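Local coordinates for protein 5-formaminoimidazole-4-carboxamide-1-(beta)-D-ribofuranosyl 5'-monophosphate synthetase (Methanocaldococcus jannaschii, PDB 2R7M) that catalyses the ATP- and formate-dependent formylation of the purine intermediate AICAR to FAICAR, a step of IMP biosynthesis that here needs no folate, at residues 151-156 / 196-201; 230-235 / 247-252; 26-31 / 90-95. One frame throughout, in Å; residues are numbered along the deposited sequence.

Interaction 1 of 3, residues 151-156 / 196-201. With AMP (adenosine monophosphate), chain E.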
loop_
_atom_site.group_PDB
_atom_site.type_symbol
_atom_site.label_atom_id
_atom_site.label_comp_id
_atom_site.label_asym_id
_atom_site.label_seq_id
_atom_site.Cartn_x
_atom_site.Cartn_y
_atom_site.Cartn_z
ATOM N N GLY A 151 -49.478 -17.730 16.206
ATOM C CA GLY A 151 -48.937 -17.027 15.052
ATOM C C GLY A 151 -47.991 -17.959 14.334
ATOM O O GLY A 151 -47.975 -19.156 14.613
ATOM N N THR A 152 -47.203 -17.425 13.408
ATOM C CA THR A 152 -46.173 -18.237 12.781
ATOM C C THR A 152 -44.991 -18.353 13.740
ATOM O O THR A 152 -44.530 -17.360 14.316
ATOM C CB THR A 152 -45.747 -17.691 11.403
ATOM O OG1 THR A 152 -46.907 -17.551 10.574
ATOM C CG2 THR A 152 -44.778 -18.643 10.717
ATOM N N VAL A 153 -44.537 -19.582 13.947
ATOM C CA VAL A 153 -43.425 -19.837 14.840
ATOM C C VAL A 153 -42.391 -20.653 14.098
ATOM O O VAL A 153 -42.685 -21.244 13.053
ATOM C CB VAL A 153 -43.842 -20.630 16.117
ATOM C CG1 VAL A 153 -44.791 -19.819 16.998
ATOM C CG2 VAL A 153 -44.444 -21.970 15.752
ATOM N N ILE A 154 -41.175 -20.681 14.630
ATOM C CA ILE A 154 -40.173 -21.601 14.123
ATOM C C ILE A 154 -39.831 -22.517 15.280
ATOM O O ILE A 154 -39.807 -22.079 16.429
ATOM C CB ILE A 154 -38.904 -20.861 13.592
ATOM C CG1 ILE A 154 -37.915 -21.854 12.968
ATOM C CG2 ILE A 154 -38.259 -20.034 14.707
ATOM C CD1 ILE A 154 -36.676 -21.200 12.360
ATOM N N VAL A 155 -39.583 -23.787 14.992
ATOM C CA VAL A 155 -39.346 -24.740 16.070
ATOM C C VAL A 155 -37.980 -25.397 15.945
ATOM O O VAL A 155 -37.687 -26.044 14.942
ATOM C CB VAL A 155 -40.448 -25.832 16.141
ATOM C CG1 VAL A 155 -40.277 -26.663 17.404
ATOM C CG2 VAL A 155 -41.826 -25.196 16.102
ATOM N N LYS A 156 -37.165 -25.242 16.986
ATOM C CA LYS A 156 -35.789 -25.723 16.975
ATOM C C LYS A 156 -35.563 -26.863 17.969
ATOM O O LYS A 156 -36.121 -26.869 19.067
ATOM C CB LYS A 156 -34.827 -24.571 17.285
ATOM C CG LYS A 156 -35.132 -23.283 16.545
ATOM C CD LYS A 156 -34.264 -22.144 17.049
ATOM C CE LYS A 156 -34.265 -20.986 16.068
ATOM N NZ LYS A 156 -33.716 -19.732 16.673
ATOM N N ALA A 196 -38.846 -29.610 22.330
ATOM C CA ALA A 196 -38.947 -28.668 21.225
ATOM C C ALA A 196 -38.918 -27.232 21.724
ATOM O O ALA A 196 -39.655 -26.870 22.643
ATOM C CB ALA A 196 -40.219 -28.918 20.438
ATOM N N HIS A 197 -38.062 -26.415 21.119
ATOM C CA HIS A 197 -38.028 -24.994 21.439
ATOM C C HIS A 197 -38.777 -24.186 20.382
ATOM O O HIS A 197 -38.411 -24.171 19.208
ATOM C CB HIS A 197 -36.589 -24.508 21.638
ATOM C CG HIS A 197 -36.002 -24.918 22.954
ATOM N ND1 HIS A 197 -35.379 -26.135 23.146
ATOM C CD2 HIS A 197 -35.963 -24.284 24.150
ATOM C CE1 HIS A 197 -34.972 -26.224 24.400
ATOM N NE2 HIS A 197 -35.314 -25.115 25.031
ATOM N N ILE A 198 -39.843 -23.531 20.819
ATOM C CA ILE A 198 -40.764 -22.852 19.928
ATOM C C ILE A 198 -40.638 -21.365 20.150
ATOM O O ILE A 198 -40.719 -20.901 21.285
ATOM C CB ILE A 198 -42.229 -23.268 20.226
ATOM C CG1 ILE A 198 -42.390 -24.791 20.142
ATOM C CG2 ILE A 198 -43.211 -22.558 19.292
ATOM C CD1 ILE A 198 -43.640 -25.312 20.832
ATOM N N GLU A 199 -40.437 -20.609 19.077
ATOM C CA GLU A 199 -40.386 -19.161 19.209
ATOM C C GLU A 199 -41.020 -18.459 18.030
ATOM O O GLU A 199 -41.178 -19.027 16.950
ATOM C CB GLU A 199 -38.944 -18.661 19.425
ATOM C CG GLU A 199 -37.930 -19.090 18.352
ATOM C CD GLU A 199 -36.561 -18.425 18.528
ATOM O OE1 GLU A 199 -36.075 -18.324 19.675
ATOM O OE2 GLU A 199 -35.963 -18.005 17.518
ATOM N N GLU A 200 -41.391 -17.211 18.261
ATOM C CA GLU A 200 -41.876 -16.336 17.217
ATOM C C GLU A 200 -41.008 -16.423 15.961
ATOM O O GLU A 200 -39.784 -16.363 16.043
ATOM C CB GLU A 200 -41.867 -14.908 17.753
ATOM C CG GLU A 200 -42.275 -13.864 16.761
ATOM C CD GLU A 200 -42.158 -12.476 17.325
ATOM O OE1 GLU A 200 -41.629 -12.327 18.456
ATOM O OE2 GLU A 200 -42.600 -11.532 16.635
ATOM N N TYR A 201 -41.640 -16.572 14.801
ATOM C CA TYR A 201 -40.930 -16.485 13.532
ATOM C C TYR A 201 -40.793 -15.003 13.195
ATOM O O TYR A 201 -41.792 -14.320 12.942
ATOM C CB TYR A 201 -41.674 -17.229 12.411
ATOM C CG TYR A 201 -40.847 -17.365 11.148
ATOM C CD1 TYR A 201 -40.115 -18.520 10.898
ATOM C CD2 TYR A 201 -40.767 -16.324 10.221
ATOM C CE1 TYR A 201 -39.330 -18.644 9.753
ATOM C CE2 TYR A 201 -39.980 -16.440 9.076
ATOM C CZ TYR A 201 -39.264 -17.597 8.851
ATOM O OH TYR A 201 -38.489 -17.724 7.714
HETATM P P AMP E . -30.245 -20.984 14.704
HETATM O O1P AMP E . -28.946 -20.227 14.575
HETATM O O2P AMP E . -30.129 -22.479 14.613
HETATM O O3P AMP E . -31.133 -20.431 15.793
HETATM O "O5'" AMP E . -31.097 -20.633 13.390
HETATM C "C5'" AMP E . -30.851 -21.270 12.146
HETATM C "C4'" AMP E . -31.498 -20.375 11.106
HETATM O "O4'" AMP E . -32.924 -20.388 11.270
HETATM C "C3'" AMP E . -31.090 -18.919 11.295
HETATM O "O3'" AMP E . -29.858 -18.578 10.647
HETATM C "C2'" AMP E . -32.276 -18.171 10.721
HETATM O "O2'" AMP E . -32.110 -17.983 9.315
HETATM C "C1'" AMP E . -33.463 -19.094 11.004
HETATM N N9 AMP E . -34.101 -18.587 12.236
HETATM C C8 AMP E . -33.651 -18.809 13.487
HETATM N N7 AMP E . -34.425 -18.184 14.405
HETATM C C5 AMP E . -35.409 -17.552 13.731
HETATM C C6 AMP E . -36.581 -16.729 14.092
HETATM N N6 AMP E . -36.851 -16.432 15.386
HETATM N N1 AMP E . -37.347 -16.256 13.088
HETATM C C2 AMP E . -37.076 -16.528 11.794
HETATM N N3 AMP E . -36.036 -17.278 11.393
HETATM C C4 AMP E . -35.178 -17.804 12.299
HETATM O O HOH W 1 -44.438 -14.539 12.526
#
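Strands 153-156 and 197-200 are the two inner strands of the antiparallel sheet in the ATP-grasp domain, and where Lys-156 meets Glu-199 across them they hold the purine of AMP. The backbones run antiparallel at 154°. Ile-154 and Glu-199 form one hydrogen-bonded pair, with Ile-154 N donating to Glu-199 O at 2.8 Å; Lys-156 and His-197 form another. Between them Val-155 and Ile-198 make a non-hydrogen-bonded pair whose side chains lie side by side, branched aliphatics suited to the face that Phe-175 of helix 172-183 covers.

The other face belongs to the nucleotide. Lys-156, extended beyond CG, carries NZ to Glu-199 OE2 in a salt bridge of 3.0 Å, arriving from above the carboxylate plane. Lys-156 NZ also donates to N7 of AMP at 2.8 Å and to its phosphate oxygen O3P; a long cationic side chain suits this triple role. Glu-199 OE2 also accepts from the adenine N6 at 2.8 Å, and Glu-200 O receives a weak bond from that amino group. With CG between backbone N and carbonyl carbon (chi1 56°), Glu-199 CG lies beside Ile-154 CG2, and the extended chain carries the carboxylate on to the adenine amino group. Shortening this side chain to an alanine is likely to leave Lys-156 NZ without its carboxylate partner, though still with the phosphate oxygen, and adenine N6 without its stronger acceptor.

Apolar contacts complete the pocket. Ile-154 reaches the purine with CD1, 3.7 Å from N9, while Tyr-201 presents a ring face to the adenine C2, which stands over the ring centre. Tyr-201 CD1, at the ring edge, lies 3.8 Å from Ile-154 CB. Lysine, glutamate and a backbone carbonyl reading the purine rim beside aliphatic packing are typical of the ATP-grasp adenine pocket.

Interaction 2 of 3, residues 230-235 / 247-252. With AMP (adenosine monophosphate), chain E.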
loop_
_atom_site.group_PDB
_atom_site.type_symbol
_atom_site.label_atom_id
_atom_site.label_comp_id
_atom_site.label_asym_id
_atom_site.label_seq_id
_atom_site.Cartn_x
_atom_site.Cartn_y
_atom_site.Cartn_z
ATOM N N GLU A 230 -28.046 -20.552 3.766
ATOM C CA GLU A 230 -28.391 -21.831 4.374
ATOM C C GLU A 230 -29.058 -22.812 3.410
ATOM O O GLU A 230 -29.817 -22.424 2.532
ATOM C CB GLU A 230 -29.244 -21.581 5.616
ATOM C CG GLU A 230 -28.453 -20.893 6.714
ATOM C CD GLU A 230 -29.319 -20.300 7.800
ATOM O OE1 GLU A 230 -30.467 -19.902 7.510
ATOM O OE2 GLU A 230 -28.836 -20.217 8.945
ATOM N N SER A 231 -28.742 -24.089 3.569
ATOM C CA SER A 231 -29.315 -25.134 2.730
ATOM C C SER A 231 -30.145 -26.048 3.645
ATOM O O SER A 231 -29.714 -26.349 4.747
ATOM C CB SER A 231 -28.189 -25.910 2.037
ATOM O OG SER A 231 -28.656 -26.666 0.931
ATOM N N ASN A 232 -31.314 -26.507 3.196
ATOM C CA ASN A 232 -31.774 -26.334 1.818
ATOM C C ASN A 232 -32.591 -25.070 1.592
ATOM O O ASN A 232 -32.956 -24.765 0.463
ATOM C CB ASN A 232 -32.550 -27.578 1.341
ATOM C CG ASN A 232 -33.988 -27.665 1.906
ATOM O OD1 ASN A 232 -34.450 -26.807 2.663
ATOM N ND2 ASN A 232 -34.692 -28.725 1.525
ATOM N N ILE A 233 -32.835 -24.317 2.658
ATOM C CA ILE A 233 -33.835 -23.254 2.619
ATOM C C ILE A 233 -33.631 -22.189 1.543
ATOM O O ILE A 233 -34.594 -21.780 0.882
ATOM C CB ILE A 233 -34.054 -22.589 4.012
ATOM C CG1 ILE A 233 -35.189 -21.554 3.941
ATOM C CG2 ILE A 233 -32.762 -21.972 4.544
ATOM C CD1 ILE A 233 -36.533 -22.152 3.536
ATOM N N ASP A 234 -32.390 -21.743 1.357
ATOM C CA ASP A 234 -32.124 -20.676 0.404
ATOM C C ASP A 234 -32.163 -21.207 -1.038
ATOM O O ASP A 234 -32.283 -20.442 -1.996
ATOM C CB ASP A 234 -30.827 -19.930 0.748
ATOM C CG ASP A 234 -30.993 -19.001 1.943
ATOM O OD1 ASP A 234 -32.015 -18.286 1.996
ATOM O OD2 ASP A 234 -30.119 -18.984 2.839
ATOM N N GLY A 235 -32.097 -22.525 -1.169
ATOM C CA GLY A 235 -32.389 -23.204 -2.432
ATOM C C GLY A 235 -33.871 -23.536 -2.599
ATOM O O GLY A 235 -34.398 -23.490 -3.711
ATOM N N MET A 247 -44.196 -30.095 -4.798
ATOM C CA MET A 247 -43.135 -30.870 -4.160
ATOM C C MET A 247 -43.504 -31.263 -2.739
ATOM O O MET A 247 -44.255 -30.564 -2.055
ATOM C CB MET A 247 -41.821 -30.080 -4.134
ATOM C CG MET A 247 -41.312 -29.637 -5.494
ATOM S SD MET A 247 -40.026 -28.370 -5.351
ATOM C CE MET A 247 -38.630 -29.360 -4.811
ATOM N N ASN A 248 -42.961 -32.386 -2.292
ATOM C CA ASN A 248 -43.081 -32.767 -0.895
ATOM C C ASN A 248 -41.722 -32.555 -0.240
ATOM O O ASN A 248 -40.933 -33.487 -0.104
ATOM C CB ASN A 248 -43.551 -34.220 -0.759
ATOM C CG ASN A 248 -44.824 -34.504 -1.552
ATOM O OD1 ASN A 248 -45.738 -33.673 -1.609
ATOM N ND2 ASN A 248 -44.888 -35.682 -2.168
ATOM N N ILE A 249 -41.445 -31.313 0.140
ATOM C CA ILE A 249 -40.111 -30.941 0.589
ATOM C C ILE A 249 -40.174 -30.086 1.846
ATOM O O ILE A 249 -40.931 -29.121 1.911
ATOM C CB ILE A 249 -39.330 -30.199 -0.535
ATOM C CG1 ILE A 249 -37.878 -29.933 -0.122
ATOM C CG2 ILE A 249 -40.040 -28.907 -0.930
ATOM C CD1 ILE A 249 -37.012 -29.411 -1.253
ATOM N N ASN A 250 -39.388 -30.459 2.849
ATOM C CA ASN A 250 -39.278 -29.673 4.071
ATOM C C ASN A 250 -38.031 -28.798 4.048
ATOM O O ASN A 250 -37.004 -29.186 3.486
ATOM C CB ASN A 250 -39.250 -30.586 5.298
ATOM C CG ASN A 250 -40.507 -31.428 5.428
ATOM O OD1 ASN A 250 -40.433 -32.645 5.594
ATOM N ND2 ASN A 250 -41.668 -30.784 5.343
ATOM N N PRO A 251 -38.124 -27.600 4.640
ATOM C CA PRO A 251 -36.960 -26.735 4.756
ATOM C C PRO A 251 -35.969 -27.228 5.803
ATOM O O PRO A 251 -36.362 -27.715 6.858
ATOM C CB PRO A 251 -37.557 -25.393 5.185
ATOM C CG PRO A 251 -38.820 -25.747 5.882
ATOM C CD PRO A 251 -39.341 -26.978 5.194
ATOM N N SER A 252 -34.685 -27.121 5.489
ATOM C CA SER A 252 -33.646 -27.267 6.496
ATOM C C SER A 252 -32.841 -25.968 6.544
ATOM O O SER A 252 -32.957 -25.128 5.653
ATOM C CB SER A 252 -32.762 -28.474 6.201
ATOM O OG SER A 252 -32.524 -28.592 4.815
HETATM P P AMP E . -30.245 -20.984 14.704
HETATM O O1P AMP E . -28.946 -20.227 14.575
HETATM O O2P AMP E . -30.129 -22.479 14.613
HETATM O O3P AMP E . -31.133 -20.431 15.793
HETATM O "O5'" AMP E . -31.097 -20.633 13.390
HETATM C "C5'" AMP E . -30.851 -21.270 12.146
HETATM C "C4'" AMP E . -31.498 -20.375 11.106
HETATM O "O4'" AMP E . -32.924 -20.388 11.270
HETATM C "C3'" AMP E . -31.090 -18.919 11.295
HETATM O "O3'" AMP E . -29.858 -18.578 10.647
HETATM C "C2'" AMP E . -32.276 -18.171 10.721
HETATM O "O2'" AMP E . -32.110 -17.983 9.315
HETATM C "C1'" AMP E . -33.463 -19.094 11.004
HETATM N N9 AMP E . -34.101 -18.587 12.236
HETATM C C8 AMP E . -33.651 -18.809 13.487
HETATM N N7 AMP E . -34.425 -18.184 14.405
HETATM C C5 AMP E . -35.409 -17.552 13.731
HETATM C C6 AMP E . -36.581 -16.729 14.092
HETATM N N6 AMP E . -36.851 -16.432 15.386
HETATM N N1 AMP E . -37.347 -16.256 13.088
HETATM C C2 AMP E . -37.076 -16.528 11.794
HETATM N N3 AMP E . -36.036 -17.278 11.393
HETATM C C4 AMP E . -35.178 -17.804 12.299
#
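Polar bonds between Asn-232 and Ser-252 carry most of this contact, in which the turn leaving strand 219-230 is fastened to the loop that leads into strand 253-263. The chain turns its corner at Ser-231, where the peptide bond to Asn-232 is cis. Asn-232 N donates to Ser-252 OG at 2.9 Å, and in return Ser-252 N donates to Asn-232 OD1, also at 2.9 Å. The second donor stands above the plane of the side-chain carbonyl, 54° out of it. The other end of the amide is used as well: Asn-232 ND2 donates to Asn-250 O at 3.1 Å, slightly tilted from the amide plane. Asparagine suits the place because one flat group both accepts and donates, and these two bonds fix its rotation. Its chi1 of 77° sets CG between the backbone N and carbonyl carbon, turning the amide to the loop. Ser-252 OG has a further partner in Glu-302 of the third subunit. A weak bond from Ile-233 N to Ser-252 O joins the start of helix 233-236 to the same serine.

Apolar contact is slighter: Ile-233 CD1 touches Pro-251 CB at 3.8 Å. Separately, the CD1 methyl of Ile-249 lies against the amide nitrogen of Asn-232; Leu-236 adds to the cover of Ile-249 and Pro-251.

Charged and ligand contacts gather at Glu-230, next to the corner. Its OE2 accepts from the ribose O3' of AMP at 2.6 Å and OE1 from O2' at 3.1 Å, so the two carboxylate oxygens take the two hydroxyls. Glu-230 N donates to Asp-234 OD2, and Arg-238 of the second subunit forms salt bridges with both acids. A carboxylate clasping both ribose hydroxyls at a strand end is characteristic of the ribose side of an ATP-grasp nucleotide site.

Interaction 3 of 3, residues 26-31 / 90-95. With AMP (adenosine monophosphate), chain F.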
loop_
_atom_site.group_PDB
_atom_site.type_symbol
_atom_site.label_atom_id
_atom_site.label_comp_id
_atom_site.label_asym_id
_atom_site.label_seq_id
_atom_site.Cartn_x
_atom_site.Cartn_y
_atom_site.Cartn_z
ATOM N N SER A 26 -9.961 -24.925 11.072
ATOM C CA SER A 26 -11.353 -25.005 10.654
ATOM C C SER A 26 -12.100 -23.758 11.087
ATOM O O SER A 26 -11.548 -22.890 11.758
ATOM C CB SER A 26 -12.029 -26.244 11.257
ATOM O OG SER A 26 -13.391 -26.327 10.869
ATOM N N HIS A 27 -13.367 -23.673 10.697
ATOM C CA HIS A 27 -14.267 -22.611 11.158
ATOM C C HIS A 27 -13.943 -21.196 10.647
ATOM O O HIS A 27 -14.611 -20.688 9.747
ATOM C CB HIS A 27 -14.367 -22.620 12.684
ATOM C CG HIS A 27 -15.519 -21.828 13.217
ATOM N ND1 HIS A 27 -15.373 -20.555 13.726
ATOM C CD2 HIS A 27 -16.840 -22.126 13.318
ATOM C CE1 HIS A 27 -16.550 -20.101 14.122
ATOM N NE2 HIS A 27 -17.457 -21.035 13.885
ATOM N N THR A 28 -12.934 -20.564 11.241
ATOM C CA THR A 28 -12.539 -19.200 10.895
ATOM C C THR A 28 -11.017 -19.052 10.946
ATOM O O THR A 28 -10.500 -17.949 11.126
ATOM C CB THR A 28 -13.118 -18.189 11.911
ATOM O OG1 THR A 28 -12.990 -18.724 13.234
ATOM C CG2 THR A 28 -14.597 -17.872 11.627
ATOM N N SER A 29 -10.299 -20.162 10.810
ATOM C CA SER A 29 -8.866 -20.170 11.106
ATOM C C SER A 29 -8.014 -19.546 10.003
ATOM O O SER A 29 -6.903 -19.111 10.254
ATOM C CB SER A 29 -8.378 -21.588 11.404
ATOM O OG SER A 29 -8.390 -22.372 10.224
ATOM N N LEU A 30 -8.534 -19.511 8.783
ATOM C CA LEU A 30 -7.820 -18.893 7.671
ATOM C C LEU A 30 -7.468 -17.420 7.909
ATOM O O LEU A 30 -6.360 -17.003 7.587
ATOM C CB LEU A 30 -8.604 -19.035 6.367
ATOM C CG LEU A 30 -8.589 -20.407 5.698
ATOM C CD1 LEU A 30 -9.378 -20.342 4.399
ATOM C CD2 LEU A 30 -7.158 -20.852 5.440
ATOM N N HIS A 31 -8.395 -16.641 8.457
ATOM C CA HIS A 31 -8.128 -15.224 8.746
ATOM C C HIS A 31 -7.590 -14.995 10.156
ATOM O O HIS A 31 -6.917 -13.995 10.405
ATOM C CB HIS A 31 -9.327 -14.309 8.429
ATOM C CG HIS A 31 -10.528 -14.527 9.299
ATOM N ND1 HIS A 31 -10.726 -13.844 10.479
ATOM C CD2 HIS A 31 -11.607 -15.330 9.144
ATOM C CE1 HIS A 31 -11.863 -14.230 11.026
ATOM N NE2 HIS A 31 -12.428 -15.118 10.226
ATOM N N VAL A 90 -6.562 -19.250 19.974
ATOM C CA VAL A 90 -7.758 -18.453 19.663
ATOM C C VAL A 90 -8.940 -19.397 19.455
ATOM O O VAL A 90 -8.946 -20.205 18.521
ATOM C CB VAL A 90 -7.546 -17.491 18.454
ATOM C CG1 VAL A 90 -8.869 -16.853 18.007
ATOM C CG2 VAL A 90 -6.534 -16.397 18.822
ATOM N N PRO A 91 -9.925 -19.330 20.361
ATOM C CA PRO A 91 -11.028 -20.276 20.301
ATOM C C PRO A 91 -12.046 -19.917 19.224
ATOM O O PRO A 91 -12.225 -18.742 18.871
ATOM C CB PRO A 91 -11.663 -20.154 21.688
ATOM C CG PRO A 91 -11.409 -18.754 22.087
ATOM C CD PRO A 91 -10.067 -18.384 21.484
ATOM N N HIS A 92 -12.703 -20.941 18.705
ATOM C CA HIS A 92 -13.770 -20.743 17.746
ATOM C C HIS A 92 -14.740 -21.928 17.754
ATOM O O HIS A 92 -14.470 -22.953 18.380
ATOM C CB HIS A 92 -13.195 -20.474 16.353
ATOM C CG HIS A 92 -12.339 -21.577 15.812
ATOM N ND1 HIS A 92 -12.764 -22.884 15.734
ATOM C CD2 HIS A 92 -11.101 -21.552 15.260
ATOM C CE1 HIS A 92 -11.822 -23.623 15.176
ATOM N NE2 HIS A 92 -10.801 -22.839 14.879
ATOM N N GLY A 93 -15.866 -21.773 17.066
ATOM C CA GLY A 93 -16.915 -22.787 17.042
ATOM C C GLY A 93 -16.446 -24.228 16.974
ATOM O O GLY A 93 -16.839 -25.049 17.801
ATOM N N SER A 94 -15.614 -24.536 15.980
ATOM C CA SER A 94 -15.144 -25.902 15.748
ATOM C C SER A 94 -14.231 -26.417 16.850
ATOM O O SER A 94 -14.264 -27.604 17.186
ATOM C CB SER A 94 -14.403 -26.002 14.416
ATOM O OG SER A 94 -15.299 -26.166 13.338
ATOM N N PHE A 95 -13.399 -25.530 17.389
ATOM C CA PHE A 95 -12.433 -25.916 18.406
ATOM C C PHE A 95 -13.155 -26.370 19.664
ATOM O O PHE A 95 -12.794 -27.380 20.272
ATOM C CB PHE A 95 -11.494 -24.754 18.738
ATOM C CG PHE A 95 -10.727 -24.950 20.009
ATOM C CD1 PHE A 95 -9.647 -25.827 20.055
ATOM C CD2 PHE A 95 -11.091 -24.274 21.162
ATOM C CE1 PHE A 95 -8.939 -26.019 21.224
ATOM C CE2 PHE A 95 -10.389 -24.462 22.341
ATOM C CZ PHE A 95 -9.312 -25.336 22.369
HETATM P P AMP F . -18.210 -26.735 11.571
HETATM O O1P AMP F . -19.395 -27.676 11.604
HETATM O O2P AMP F . -16.969 -27.305 12.222
HETATM O O3P AMP F . -17.946 -26.107 10.224
HETATM O "O5'" AMP F . -18.627 -25.473 12.481
HETATM C "C5'" AMP F . -19.025 -25.609 13.842
HETATM C "C4'" AMP F . -20.253 -24.734 14.125
HETATM O "O4'" AMP F . -19.974 -23.338 13.940
HETATM C "C3'" AMP F . -21.446 -25.055 13.228
HETATM O "O3'" AMP F . -22.347 -25.930 13.900
HETATM C "C2'" AMP F . -22.107 -23.721 12.944
HETATM O "O2'" AMP F . -23.194 -23.462 13.836
HETATM C "C1'" AMP F . -21.032 -22.689 13.218
HETATM N N9 AMP F . -20.530 -22.184 11.914
HETATM C C8 AMP F . -19.533 -22.739 11.207
HETATM N N7 AMP F . -19.308 -22.047 10.070
HETATM C C5 AMP F . -20.175 -21.022 10.039
HETATM C C6 AMP F . -20.463 -19.910 9.108
HETATM N N6 AMP F . -19.754 -19.773 7.954
HETATM N N1 AMP F . -21.464 -19.058 9.443
HETATM C C2 AMP F . -22.166 -19.201 10.580
HETATM N N3 AMP F . -21.957 -20.189 11.466
HETATM C C4 AMP F . -20.988 -21.117 11.254
#
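His-27 lies against the turn of His-92 and Gly-93, and its side chain runs outward from CB. That carbon sits over a face of the His-92 ring, a CH-pi contact of 3.7 Å from CB to the ring centroid. With CG anti to the backbone N (chi1 -165°), the imidazole continues over Gly-93; the two histidine planes are near parallel, at 18°, but slid so far apart that they barely overlap. ND1 is hydrogen-bonded to Thr-28 OG1 at 3.0 Å, which helps fix the ring's rotation, and it lies 3.4 Å from His-92 CB. CE1 passes over Gly-93 N at 3.5 Å, and Gly-93 CA makes a CH-pi contact with the ring face. Glycine fits here because a CB would clash with His-27 NE2. At the tip, NE2 and CD2 of His-27 each come within 3.4 Å of AMP O4'.

Beside it, Ser-26 OG and Ser-94 OG share a hydrogen bond of 3.1 Å near the AMP phosphate, though the place of Ser-94 OG is less sure. Helix 93-99 starts here, after strand 87-89. Two loops following neighbouring parallel strands and enclosing a ligand are characteristic of a Rossmann-like domain, here at the AICAR site.

Interactions 1 and 2 grip different parts of one nucleotide: 151-156 / 196-201 holds the adenine and a phosphate oxygen of one AMP, whereas 230-235 / 247-252 brings its acid to the ribose. Their centres lie about 17 Å apart and their nearest atoms about 6 Å; they do not touch directly, but both bond the same AMP. Both also meet the second subunit. Interaction 3 belongs to the other, Rossmann-like part of the chain and receives a different AMP at the AICAR site; its centre is about 30 Å from that of interaction 1 and about 27 Å from that of interaction 2. Together the contacts mark the ATP and AICAR sites, and the third subunit reaches interactions 2 and 3.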